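Local coordinates for hemolysin-related protein (Vibrio cholerae serotype O1, PDB 6MLT) that serves as a secreted, metal-binding protein of the biofilm matrix and probably binds carbohydrate to help the biofilm adhere to surfaces, at residues A96-A101 with H179-S184; E197-G202 with L237-P242; N201-L204 with A210-W213; W213-N218 with K263-N268; A227-D232 with S441-V446. One frame throughout, in Å; residues are numbered along the deposited sequence.

Contact 1 comes first along the chain. Its loop takes in two blades, one from strand 101-103 to strand 132-137 and one from strand 150-152 to strand 174-178, and it joins the connections before and after them. Contacts 2 and 3 start from the same residues, N201 and G202. Contact 3 closes a short hairpin inside the blade that starts at strand 185-188. Contact 2 reaches on to the next blade, which starts at strand 224-227. Contact 4 begins at W213, where contact 3 ends, and crosses contact 2 to join the same two blades. Contact 5 crosses contacts 2 and 4. Its long loop takes in the beta-prism lectin region and returns to the propeller at strand 443-448.

Contact 1 (A96-A101 with H179-S184); sequences ARYAPA and HDWAPS
The phenol of Y98 points its hydroxyl end at W181 and P183. It does not stack on the indole. Y98 OH arrives at the edge of the W181 ring, near its plane, and lies 3.8 Å from W181 CZ2. The same Y98 OH is 3.8 Å from P183 CB, so the oxygen sits against both an aromatic edge and a proline methylene. Further back on the phenol, Y98 CE1 is 3.9 Å from P183 O. That carbonyl approaches the Y98 ring at a slant. The side chain of P183 is likewise oblique to the phenol. Y98 is aimed across by its first torsion, which places CG anti to the carbonyl carbon (chi1 -64°).

Both segments are connections between blades of a beta-propeller. Residues 96-101 lead into strand 101-103, and residues 179-184 lead into strand 185-188. The contact joins the entries to two blades, and two whole blades lie between the segments along the chain. The W181 indole extends toward Y98 with its CG anti to the backbone N (chi1 174°). P183 CD lies 3.5 Å above one face of the W181 ring, toward its rim. W181 NE1 is hydrogen-bonded to V146 O, which helps set the rotation of the indole, and W143 meets the same ring edge-to-face. The Y98 ring also meets W521, with their planes at about 50°.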
# COMPACT_ATOMS: atom_id res chain seq x y z
N ALA A 96 14.63 11.78 -18.97
CA ALA A 96 15.53 10.88 -18.25
C ALA A 96 15.41 11.00 -16.74
O ALA A 96 16.04 10.22 -16.03
CB ALA A 96 16.98 11.15 -18.68
N ARG A 97 14.60 11.94 -16.24
CA ARG A 97 14.48 12.16 -14.80
C ARG A 97 13.31 11.43 -14.16
O ARG A 97 13.30 11.27 -12.94
CB ARG A 97 14.34 13.66 -14.51
CG ARG A 97 15.52 14.50 -14.99
CD ARG A 97 15.18 15.98 -15.03
NE ARG A 97 14.30 16.28 -16.15
CZ ARG A 97 14.01 17.51 -16.56
NH1 ARG A 97 14.52 18.56 -15.93
NH2 ARG A 97 13.20 17.69 -17.59
N TYR A 98 12.33 11.00 -14.95
CA TYR A 98 11.14 10.34 -14.44
C TYR A 98 11.02 8.95 -15.05
O TYR A 98 11.19 8.78 -16.27
CB TYR A 98 9.88 11.15 -14.74
CG TYR A 98 9.83 12.50 -14.05
CD1 TYR A 98 9.27 12.64 -12.79
CD2 TYR A 98 10.33 13.64 -14.68
CE1 TYR A 98 9.21 13.88 -12.17
CE2 TYR A 98 10.28 14.88 -14.06
CZ TYR A 98 9.72 14.99 -12.81
OH TYR A 98 9.66 16.21 -12.17
N ALA A 99 10.72 7.97 -14.22
CA ALA A 99 10.49 6.64 -14.74
C ALA A 99 9.23 6.64 -15.60
O ALA A 99 8.24 7.29 -15.25
CB ALA A 99 10.34 5.63 -13.61
N PRO A 100 9.22 5.93 -16.72
CA PRO A 100 7.96 5.70 -17.43
C PRO A 100 7.05 4.78 -16.64
O PRO A 100 7.39 4.37 -15.53
CB PRO A 100 8.40 5.07 -18.76
CG PRO A 100 9.74 4.52 -18.51
CD PRO A 100 10.37 5.31 -17.40
N ALA A 101 5.88 4.48 -17.19
CA ALA A 101 4.92 3.57 -16.57
C ALA A 101 4.49 2.54 -17.60
O ALA A 101 4.43 2.84 -18.79
CB ALA A 101 3.69 4.31 -16.04
N HIS A 179 -4.40 20.15 -15.70
CA HIS A 179 -4.02 20.85 -14.48
C HIS A 179 -2.60 21.36 -14.63
O HIS A 179 -1.83 20.93 -15.50
CB HIS A 179 -4.18 19.97 -13.22
CG HIS A 179 -3.42 18.68 -13.25
ND1 HIS A 179 -2.04 18.62 -13.18
CD2 HIS A 179 -3.85 17.39 -13.30
CE1 HIS A 179 -1.65 17.35 -13.21
NE2 HIS A 179 -2.73 16.59 -13.28
N ASP A 180 -2.27 22.34 -13.78
CA ASP A 180 -0.92 22.89 -13.71
C ASP A 180 0.09 21.78 -13.43
O ASP A 180 -0.23 20.74 -12.86
CB ASP A 180 -0.82 23.94 -12.61
CG ASP A 180 -1.59 25.21 -12.92
OD1 ASP A 180 -1.73 25.53 -14.12
OD2 ASP A 180 -2.04 25.88 -11.98
N TRP A 181 1.34 22.05 -13.81
CA TRP A 181 2.40 21.05 -13.68
C TRP A 181 2.43 20.44 -12.28
O TRP A 181 2.44 21.15 -11.27
CB TRP A 181 3.75 21.68 -13.98
CG TRP A 181 4.88 20.74 -13.72
CD1 TRP A 181 5.26 19.67 -14.47
CD2 TRP A 181 5.79 20.78 -12.61
NE1 TRP A 181 6.34 19.05 -13.91
CE2 TRP A 181 6.68 19.71 -12.76
CE3 TRP A 181 5.93 21.62 -11.50
CZ2 TRP A 181 7.71 19.45 -11.86
CZ3 TRP A 181 6.94 21.37 -10.61
CH2 TRP A 181 7.82 20.29 -10.78
N ALA A 182 2.47 19.11 -12.25
CA ALA A 182 2.60 18.38 -11.00
C ALA A 182 3.64 17.27 -11.20
O ALA A 182 3.45 16.41 -12.07
CB ALA A 182 1.26 17.79 -10.56
N PRO A 183 4.74 17.25 -10.45
CA PRO A 183 5.69 16.14 -10.63
C PRO A 183 5.10 14.79 -10.30
O PRO A 183 5.57 13.78 -10.83
CB PRO A 183 6.85 16.50 -9.68
CG PRO A 183 6.29 17.48 -8.70
CD PRO A 183 5.19 18.22 -9.44
N SER A 184 4.06 14.75 -9.46
CA SER A 184 3.48 13.52 -8.96
C SER A 184 1.96 13.58 -8.97
O SER A 184 1.36 14.55 -8.50
CB SER A 184 3.93 13.24 -7.52
OG SER A 184 3.17 12.19 -6.97

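Contact 2 (E197-G202 with L237-P242); sequences EVFANG and LVVSVP. With NA (sodium ion), chain F.
The main interaction is a CH-pi contact between L237 and F199. L237 CD2 stands over the F199 ring, 3.4 Å from its centroid and only 7° off the ring normal. The methyl is thus nearly equidistant from all six ring carbons. L237 CG is anti to the backbone N (chi1 -166°), and this carries the CD2 branch out over the ring.

The second interaction is plain apolar packing. V239 CG1 lies 3.7 Å from F199 CE2 and meets the ring obliquely, near its outer end. The two side chains run at about a right angle.

The two strands lie in neighbouring blades of the propeller. F199 belongs to strand 197-200, and L237 and V239 to strand 236-241, each the second strand of its four-stranded blade. L237 also touches I186 and F188, and both F199 and V239 touch S224.

Metal binding lies apart from the packing, at the start of strand 197-200. E197 holds a sodium ion with both carboxylate oxygens, E197 OE1 at 2.6 Å and E197 OE2 at 2.5 Å. D189, N191, D193 and Q195 complete the site. E197 OE1 is also hydrogen-bonded to S190 OG.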
# COMPACT_ATOMS: atom_id res chain seq x y z
N GLU A 197 -10.46 9.62 -6.72
CA GLU A 197 -10.04 10.99 -6.92
C GLU A 197 -8.57 11.03 -7.31
O GLU A 197 -7.83 10.04 -7.17
CB GLU A 197 -10.28 11.80 -5.64
CG GLU A 197 -11.76 12.08 -5.32
CD GLU A 197 -12.57 10.82 -5.00
OE1 GLU A 197 -12.27 10.14 -3.99
OE2 GLU A 197 -13.52 10.52 -5.76
N VAL A 198 -8.14 12.18 -7.82
CA VAL A 198 -6.77 12.38 -8.29
C VAL A 198 -6.11 13.41 -7.39
O VAL A 198 -6.61 14.53 -7.22
CB VAL A 198 -6.74 12.84 -9.76
CG1 VAL A 198 -5.31 13.10 -10.21
CG2 VAL A 198 -7.38 11.80 -10.66
N PHE A 199 -4.97 13.05 -6.81
CA PHE A 199 -4.20 13.95 -5.96
C PHE A 199 -2.92 14.33 -6.68
O PHE A 199 -2.11 13.46 -7.01
CB PHE A 199 -3.87 13.31 -4.61
CG PHE A 199 -3.13 14.23 -3.69
CD1 PHE A 199 -3.79 15.23 -3.01
CD2 PHE A 199 -1.76 14.12 -3.54
CE1 PHE A 199 -3.11 16.09 -2.17
CE2 PHE A 199 -1.07 14.98 -2.70
CZ PHE A 199 -1.75 15.96 -2.02
N ALA A 200 -2.72 15.63 -6.90
CA ALA A 200 -1.57 16.11 -7.65
C ALA A 200 -1.18 17.48 -7.13
O ALA A 200 -1.99 18.41 -7.15
CB ALA A 200 -1.87 16.16 -9.15
N ASN A 201 0.06 17.59 -6.64
CA ASN A 201 0.63 18.86 -6.20
C ASN A 201 -0.27 19.55 -5.18
O ASN A 201 -0.53 20.76 -5.26
CB ASN A 201 0.91 19.77 -7.40
CG ASN A 201 1.79 20.96 -7.05
OD1 ASN A 201 2.28 21.09 -5.93
ND2 ASN A 201 1.99 21.83 -8.02
N GLY A 202 -0.74 18.78 -4.20
CA GLY A 202 -1.51 19.32 -3.11
C GLY A 202 -3.00 19.44 -3.36
O GLY A 202 -3.75 19.66 -2.40
N LEU A 237 -3.06 10.19 3.71
CA LEU A 237 -2.20 10.60 2.61
C LEU A 237 -0.92 11.17 3.19
O LEU A 237 -0.97 12.07 4.03
CB LEU A 237 -2.93 11.63 1.75
CG LEU A 237 -2.41 12.01 0.38
CD1 LEU A 237 -2.42 10.81 -0.56
CD2 LEU A 237 -3.27 13.13 -0.18
N VAL A 238 0.22 10.64 2.75
CA VAL A 238 1.53 11.15 3.15
C VAL A 238 2.09 11.96 1.99
O VAL A 238 2.13 11.48 0.86
CB VAL A 238 2.49 10.00 3.51
CG1 VAL A 238 3.78 10.56 4.10
CG2 VAL A 238 1.83 9.05 4.49
N VAL A 239 2.55 13.18 2.27
CA VAL A 239 3.03 14.09 1.23
C VAL A 239 4.38 14.67 1.63
O VAL A 239 4.66 14.89 2.82
CB VAL A 239 2.02 15.22 0.95
CG1 VAL A 239 0.67 14.65 0.55
CG2 VAL A 239 1.87 16.13 2.17
N SER A 240 5.21 14.95 0.62
CA SER A 240 6.54 15.53 0.80
C SER A 240 6.65 16.83 0.01
O SER A 240 6.26 16.89 -1.16
CB SER A 240 7.64 14.56 0.32
OG SER A 240 7.79 13.45 1.18
N VAL A 241 7.20 17.86 0.65
CA VAL A 241 7.54 19.12 0.00
C VAL A 241 9.05 19.29 0.12
O VAL A 241 9.55 19.57 1.22
CB VAL A 241 6.81 20.31 0.64
CG1 VAL A 241 7.20 21.61 -0.04
CG2 VAL A 241 5.30 20.09 0.59
N PRO A 242 9.83 19.12 -0.95
CA PRO A 242 11.29 19.17 -0.81
C PRO A 242 11.86 20.57 -0.74
O PRO A 242 12.89 20.80 -0.09
CB PRO A 242 11.78 18.43 -2.06
CG PRO A 242 10.68 18.58 -3.06
CD PRO A 242 9.41 18.61 -2.27
NA NA F . -14.27 8.57 -4.31

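Contact 3 (N201-L204 with A210-W213); sequences NGTL and AYLW
L204 and W213 pair across the hairpin of strands 203-205 and 211-214. L204 N donates to W213 O at 2.8 Å in a nearly straight bond. L204 O takes two N-H groups. L212 N is the stronger donor, 2.9 Å from L204 O. W213 N is a weak one, 3.4 Å from L204 O. Two residues thus face one, which is a classic beta bulge. The pairing continues beyond the bulge with a backbone hydrogen bond between G202 and Y215.

The side chains of L204 and W213 add an apolar layer. L204 CB lies over the six-membered ring of W213, 3.8 Å from its centroid and 17° off the normal. L204 CD2 also reaches W213 CE2 at 3.5 Å. W213 CG sits between its backbone N and carbonyl carbon (chi1 53°), which lays the indole across L204. Separately, T203 CG2 packs on Y211 CD2 at 3.8 Å.

Other polar atoms are met from outside. T203 OG1 is hydrogen-bonded to Q214 OE1. W213 NE1 makes a weak bond to H258 O.

L204 N and O are both satisfied by the partner strand, while its side chain contributes apolar and CH-pi packing against the W213 indole.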
# COMPACT_ATOMS: atom_id res chain seq x y z
N ASN A 201 0.06 17.59 -6.64
CA ASN A 201 0.63 18.86 -6.20
C ASN A 201 -0.27 19.55 -5.18
O ASN A 201 -0.53 20.76 -5.26
CB ASN A 201 0.91 19.77 -7.40
CG ASN A 201 1.79 20.96 -7.05
OD1 ASN A 201 2.28 21.09 -5.93
ND2 ASN A 201 1.99 21.83 -8.02
N GLY A 202 -0.74 18.78 -4.20
CA GLY A 202 -1.51 19.32 -3.11
C GLY A 202 -3.00 19.44 -3.36
O GLY A 202 -3.75 19.66 -2.40
N THR A 203 -3.45 19.29 -4.60
CA THR A 203 -4.86 19.43 -4.93
C THR A 203 -5.50 18.07 -5.12
O THR A 203 -4.96 17.23 -5.85
CB THR A 203 -5.05 20.27 -6.19
OG1 THR A 203 -4.42 21.54 -6.03
CG2 THR A 203 -6.52 20.47 -6.49
N LEU A 204 -6.66 17.86 -4.50
CA LEU A 204 -7.47 16.68 -4.74
C LEU A 204 -8.60 17.04 -5.70
O LEU A 204 -9.39 17.96 -5.42
CB LEU A 204 -8.05 16.10 -3.44
CG LEU A 204 -8.66 14.70 -3.61
CD1 LEU A 204 -7.56 13.67 -3.84
CD2 LEU A 204 -9.51 14.32 -2.40
N ALA A 210 -13.13 18.19 -11.19
CA ALA A 210 -13.73 19.11 -10.24
C ALA A 210 -12.88 19.21 -8.98
O ALA A 210 -12.42 18.20 -8.44
CB ALA A 210 -15.15 18.66 -9.87
N TYR A 211 -12.69 20.44 -8.51
CA TYR A 211 -11.85 20.70 -7.35
C TYR A 211 -12.56 20.25 -6.08
O TYR A 211 -13.73 20.58 -5.86
CB TYR A 211 -11.54 22.19 -7.29
CG TYR A 211 -10.87 22.70 -6.04
CD1 TYR A 211 -11.61 23.13 -4.96
CD2 TYR A 211 -9.48 22.80 -5.97
CE1 TYR A 211 -11.00 23.63 -3.82
CE2 TYR A 211 -8.86 23.29 -4.85
CZ TYR A 211 -9.63 23.71 -3.78
OH TYR A 211 -9.02 24.20 -2.65
N LEU A 212 -11.86 19.49 -5.23
CA LEU A 212 -12.40 19.09 -3.93
C LEU A 212 -11.74 19.84 -2.78
O LEU A 212 -12.42 20.49 -2.00
CB LEU A 212 -12.25 17.58 -3.72
CG LEU A 212 -13.15 16.70 -4.60
CD1 LEU A 212 -12.78 15.25 -4.41
CD2 LEU A 212 -14.62 16.93 -4.27
N TRP A 213 -10.42 19.74 -2.65
CA TRP A 213 -9.70 20.50 -1.64
C TRP A 213 -8.23 20.58 -2.03
O TRP A 213 -7.78 19.92 -2.96
CB TRP A 213 -9.87 19.89 -0.25
CG TRP A 213 -9.53 18.43 -0.10
CD1 TRP A 213 -10.41 17.39 -0.00
CD2 TRP A 213 -8.22 17.85 0.03
NE1 TRP A 213 -9.73 16.21 0.16
CE2 TRP A 213 -8.39 16.46 0.19
CE3 TRP A 213 -6.92 18.37 0.01
CZ2 TRP A 213 -7.31 15.59 0.33
CZ3 TRP A 213 -5.85 17.50 0.15
CH2 TRP A 213 -6.06 16.12 0.30

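Contact 4 (W213-N218 with K263-N268); sequences WQYQAN and KWRVNN
R265 meets Y215 through the far half of its side chain. From R265 CB the chain sets out toward the 213-218 segment, and CG falls between the backbone N and the carbonyl carbon (chi1 68°). The first closer approach comes at CD. The torsion after chi1 is extended, and it carries CD to the phenol. R265 CD lies 3.6 Å from Y215 OH. The chain then bends at chi3 (-72°), which turns the guanidinium along the hydroxyl end of the tyrosine. R265 NE is 3.4 Å from Y215 OH. The Y215 ring plane and the guanidinium plane are 38° apart, and the hydroxyl meets the guanidinium at its edge, near its plane, not over its face. At the tip, R265 NH2 comes no nearer than 4.3 Å to N218 OD1, which lies obliquely to the guanidinium.

The firm polar partner of both side chains is E252, on strand 252-256. R265 NH2 forms a salt bridge with E252 OE1, and Y215 OH is hydrogen-bonded to E252 OE2. One carboxylate thus joins the tyrosine and the arginine, and it would offset the arginine's charge at this surface position.

The segments belong to two adjacent blades. Y215 follows strand 211-214, and R265 lies on strand 262-266. Each of these is the outermost, fourth strand of its blade. The arrangement is a surface link between neighbouring blades of a beta-propeller.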
# COMPACT_ATOMS: atom_id res chain seq x y z
N TRP A 213 -10.42 19.74 -2.65
CA TRP A 213 -9.70 20.50 -1.64
C TRP A 213 -8.23 20.58 -2.03
O TRP A 213 -7.78 19.92 -2.96
CB TRP A 213 -9.87 19.89 -0.25
CG TRP A 213 -9.53 18.43 -0.10
CD1 TRP A 213 -10.41 17.39 -0.00
CD2 TRP A 213 -8.22 17.85 0.03
NE1 TRP A 213 -9.73 16.21 0.16
CE2 TRP A 213 -8.39 16.46 0.19
CE3 TRP A 213 -6.92 18.37 0.01
CZ2 TRP A 213 -7.31 15.59 0.33
CZ3 TRP A 213 -5.85 17.50 0.15
CH2 TRP A 213 -6.06 16.12 0.30
N GLN A 214 -7.50 21.39 -1.28
CA GLN A 214 -6.11 21.65 -1.60
C GLN A 214 -5.33 21.88 -0.32
O GLN A 214 -5.74 22.69 0.51
CB GLN A 214 -5.99 22.86 -2.52
CG GLN A 214 -4.60 23.16 -3.01
CD GLN A 214 -4.62 24.16 -4.14
OE1 GLN A 214 -5.20 23.91 -5.20
NE2 GLN A 214 -4.01 25.32 -3.92
N TYR A 215 -4.23 21.16 -0.16
CA TYR A 215 -3.33 21.38 0.96
C TYR A 215 -2.42 22.56 0.64
O TYR A 215 -1.72 22.55 -0.37
CB TYR A 215 -2.50 20.12 1.24
CG TYR A 215 -1.54 20.28 2.39
CD1 TYR A 215 -2.01 20.55 3.66
CD2 TYR A 215 -0.17 20.16 2.21
CE1 TYR A 215 -1.15 20.70 4.73
CE2 TYR A 215 0.71 20.31 3.27
CZ TYR A 215 0.21 20.58 4.53
OH TYR A 215 1.05 20.73 5.60
N GLN A 216 -2.44 23.57 1.51
CA GLN A 216 -1.62 24.76 1.32
C GLN A 216 -0.21 24.47 1.82
O GLN A 216 0.01 24.25 3.02
CB GLN A 216 -2.23 25.95 2.05
N ALA A 217 0.75 24.46 0.90
CA ALA A 217 2.15 24.22 1.22
C ALA A 217 2.97 25.43 0.80
O ALA A 217 2.51 26.32 0.09
CB ALA A 217 2.65 22.95 0.52
N ASN A 218 4.23 25.44 1.24
CA ASN A 218 5.13 26.55 0.97
C ASN A 218 5.91 26.39 -0.33
O ASN A 218 6.64 27.31 -0.72
CB ASN A 218 6.10 26.70 2.16
CG ASN A 218 5.36 26.91 3.47
OD1 ASN A 218 5.56 26.18 4.45
ND2 ASN A 218 4.51 27.92 3.49
N LYS A 263 -3.18 15.68 9.82
CA LYS A 263 -3.00 14.83 11.00
C LYS A 263 -1.77 15.27 11.77
O LYS A 263 -1.85 15.56 12.97
CB LYS A 263 -2.89 13.37 10.58
CG LYS A 263 -2.82 12.42 11.77
CD LYS A 263 -2.57 10.98 11.35
CE LYS A 263 -2.29 10.11 12.57
NZ LYS A 263 -2.27 8.66 12.24
N TRP A 264 -0.62 15.31 11.11
CA TRP A 264 0.58 15.92 11.67
C TRP A 264 1.49 16.31 10.52
O TRP A 264 1.36 15.82 9.39
CB TRP A 264 1.30 14.99 12.65
CG TRP A 264 1.67 13.64 12.10
CD1 TRP A 264 0.96 12.49 12.23
CD2 TRP A 264 2.87 13.29 11.37
NE1 TRP A 264 1.62 11.44 11.61
CE2 TRP A 264 2.79 11.91 11.08
CE3 TRP A 264 3.98 14.01 10.94
CZ2 TRP A 264 3.79 11.24 10.37
CZ3 TRP A 264 4.98 13.34 10.24
CH2 TRP A 264 4.87 11.97 9.96
N ARG A 265 2.40 17.24 10.81
CA ARG A 265 3.39 17.67 9.83
C ARG A 265 4.68 18.02 10.56
O ARG A 265 4.67 18.36 11.74
CB ARG A 265 2.90 18.87 9.01
CG ARG A 265 2.77 20.16 9.79
CD ARG A 265 2.26 21.30 8.93
NE ARG A 265 3.26 21.79 7.97
CZ ARG A 265 4.28 22.58 8.28
NH1 ARG A 265 4.48 22.97 9.54
NH2 ARG A 265 5.12 22.99 7.34
N VAL A 266 5.79 17.91 9.83
CA VAL A 266 7.11 18.19 10.37
C VAL A 266 7.88 19.04 9.37
O VAL A 266 7.97 18.69 8.19
CB VAL A 266 7.88 16.88 10.67
CG1 VAL A 266 9.33 17.19 11.04
CG2 VAL A 266 7.20 16.11 11.81
N ASN A 267 8.43 20.15 9.85
CA ASN A 267 9.49 20.86 9.15
C ASN A 267 10.76 20.64 9.97
O ASN A 267 10.77 20.93 11.17
CB ASN A 267 9.19 22.35 9.01
CG ASN A 267 10.40 23.14 8.57
OD1 ASN A 267 11.03 23.83 9.37
ND2 ASN A 267 10.77 23.00 7.31
N ASN A 268 11.79 20.09 9.33
CA ASN A 268 12.98 19.65 10.04
C ASN A 268 14.20 20.34 9.45
O ASN A 268 14.74 19.91 8.42
CB ASN A 268 13.13 18.14 9.97
CG ASN A 268 14.32 17.64 10.75
OD1 ASN A 268 15.02 18.42 11.40
ND2 ASN A 268 14.56 16.34 10.70

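Contact 5 (A227-D232 with S441-V446); sequences ANLDGD and SHMGIV. With NA (sodium ion), chain G.
The loop 227-232 approaches residues 441-446, with L229 and M443 closest, 7.1 Å apart between their CA atoms. It is part of the connection between strands 224-227 and 236-241, the first two of one propeller blade. Strand 443-448 belongs to the next blade. The loop is also a sodium site, built from oxygens at alternate residues.

The apolar contact is made by the two branches of L229. L229 CD1 lies 3.7 Å from I445 CD1, methyl against methyl. L229 CD2 is 4.1 Å from M443 CB, and these two side chains run at about a right angle. L229 CG is anti to the carbonyl carbon (chi1 -61°), which, with an extended chi2, turns the two methyls toward the strand. M443 bends at chi2 and chi3. Its CG stays near the backbone of the loop, 4.1 Å from N228 O. V255 and V279 add to the packing, and the touching residues are buried.

On the other side of the loop, three side-chain oxygens hold the sodium ion. N228 OD1 binds it at 2.4 Å and D230 OD1 at 2.3 Å. D232 OD1 also takes part. The carbonyl of K234 and both carboxylate oxygens of E236 complete the site. E236 OE1 is also hydrogen-bonded to L229 N, so the glutamate ties the metal to the residue that packs on the strand. The loop is further braced by an Asx turn. In it, D232 N donates to D230 OD1 at 3.2 Å, coming from above the carboxylate plane.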
# COMPACT_ATOMS: atom_id res chain seq x y z
N ALA A 227 -2.08 5.25 2.75
CA ALA A 227 -1.94 4.17 3.71
C ALA A 227 -2.93 4.41 4.84
O ALA A 227 -3.50 5.50 4.97
CB ALA A 227 -0.52 4.08 4.27
N ASN A 228 -3.13 3.38 5.65
CA ASN A 228 -3.92 3.49 6.86
C ASN A 228 -2.98 3.67 8.04
O ASN A 228 -2.18 2.78 8.34
CB ASN A 228 -4.81 2.27 7.06
CG ASN A 228 -5.86 2.48 8.13
OD1 ASN A 228 -6.05 3.60 8.61
ND2 ASN A 228 -6.55 1.41 8.51
N LEU A 229 -3.05 4.84 8.68
CA LEU A 229 -2.14 5.19 9.75
C LEU A 229 -2.86 5.50 11.06
O LEU A 229 -2.27 6.13 11.95
CB LEU A 229 -1.28 6.39 9.33
CG LEU A 229 -0.40 6.14 8.10
CD1 LEU A 229 0.18 7.45 7.60
CD2 LEU A 229 0.72 5.16 8.43
N ASP A 230 -4.11 5.07 11.21
CA ASP A 230 -4.84 5.29 12.45
C ASP A 230 -5.83 4.13 12.63
O ASP A 230 -5.63 3.05 12.07
CB ASP A 230 -5.51 6.67 12.45
CG ASP A 230 -6.52 6.84 11.33
OD1 ASP A 230 -6.94 5.82 10.75
OD2 ASP A 230 -6.87 8.00 11.02
N GLY A 231 -6.89 4.36 13.39
CA GLY A 231 -7.80 3.30 13.79
C GLY A 231 -9.08 3.17 13.00
O GLY A 231 -9.94 2.37 13.40
N ASP A 232 -9.26 3.90 11.91
CA ASP A 232 -10.45 3.79 11.08
C ASP A 232 -10.09 3.20 9.73
O ASP A 232 -8.92 3.04 9.37
CB ASP A 232 -11.12 5.16 10.90
CG ASP A 232 -10.22 6.18 10.23
OD1 ASP A 232 -9.65 5.87 9.16
OD2 ASP A 232 -10.10 7.31 10.76
N SER A 441 0.65 0.34 15.09
CA SER A 441 1.92 0.52 15.79
C SER A 441 3.09 -0.06 15.02
O SER A 441 4.24 0.27 15.33
CB SER A 441 1.84 -0.12 17.18
OG SER A 441 1.69 -1.52 17.07
N HIS A 442 2.83 -0.92 14.04
CA HIS A 442 3.88 -1.52 13.22
C HIS A 442 4.25 -0.67 12.00
O HIS A 442 5.27 -0.95 11.36
CB HIS A 442 3.43 -2.91 12.75
CG HIS A 442 2.20 -2.87 11.90
ND1 HIS A 442 0.93 -2.69 12.42
CD2 HIS A 442 2.04 -2.98 10.56
CE1 HIS A 442 0.05 -2.69 11.43
NE2 HIS A 442 0.70 -2.87 10.29
N MET A 443 3.45 0.34 11.68
CA MET A 443 3.63 1.12 10.46
C MET A 443 4.70 2.19 10.65
O MET A 443 4.84 2.78 11.73
CB MET A 443 2.32 1.79 10.04
CG MET A 443 1.23 0.82 9.61
SD MET A 443 1.70 -0.17 8.19
CE MET A 443 1.84 1.10 6.94
N GLY A 444 5.44 2.45 9.57
CA GLY A 444 6.41 3.52 9.56
C GLY A 444 6.37 4.27 8.24
O GLY A 444 5.92 3.75 7.21
N ILE A 445 6.83 5.51 8.30
CA ILE A 445 6.99 6.38 7.14
C ILE A 445 8.46 6.76 7.07
O ILE A 445 8.99 7.35 8.02
CB ILE A 445 6.11 7.64 7.25
CG1 ILE A 445 4.64 7.26 7.32
CG2 ILE A 445 6.36 8.57 6.08
CD1 ILE A 445 3.79 8.29 8.04
N VAL A 446 9.12 6.44 5.96
CA VAL A 446 10.55 6.68 5.84
C VAL A 446 10.81 7.49 4.58
O VAL A 446 10.16 7.28 3.54
CB VAL A 446 11.35 5.36 5.84
CG1 VAL A 446 11.01 4.52 4.62
CG2 VAL A 446 12.85 5.64 5.93
NA NA G . -7.44 5.55 8.56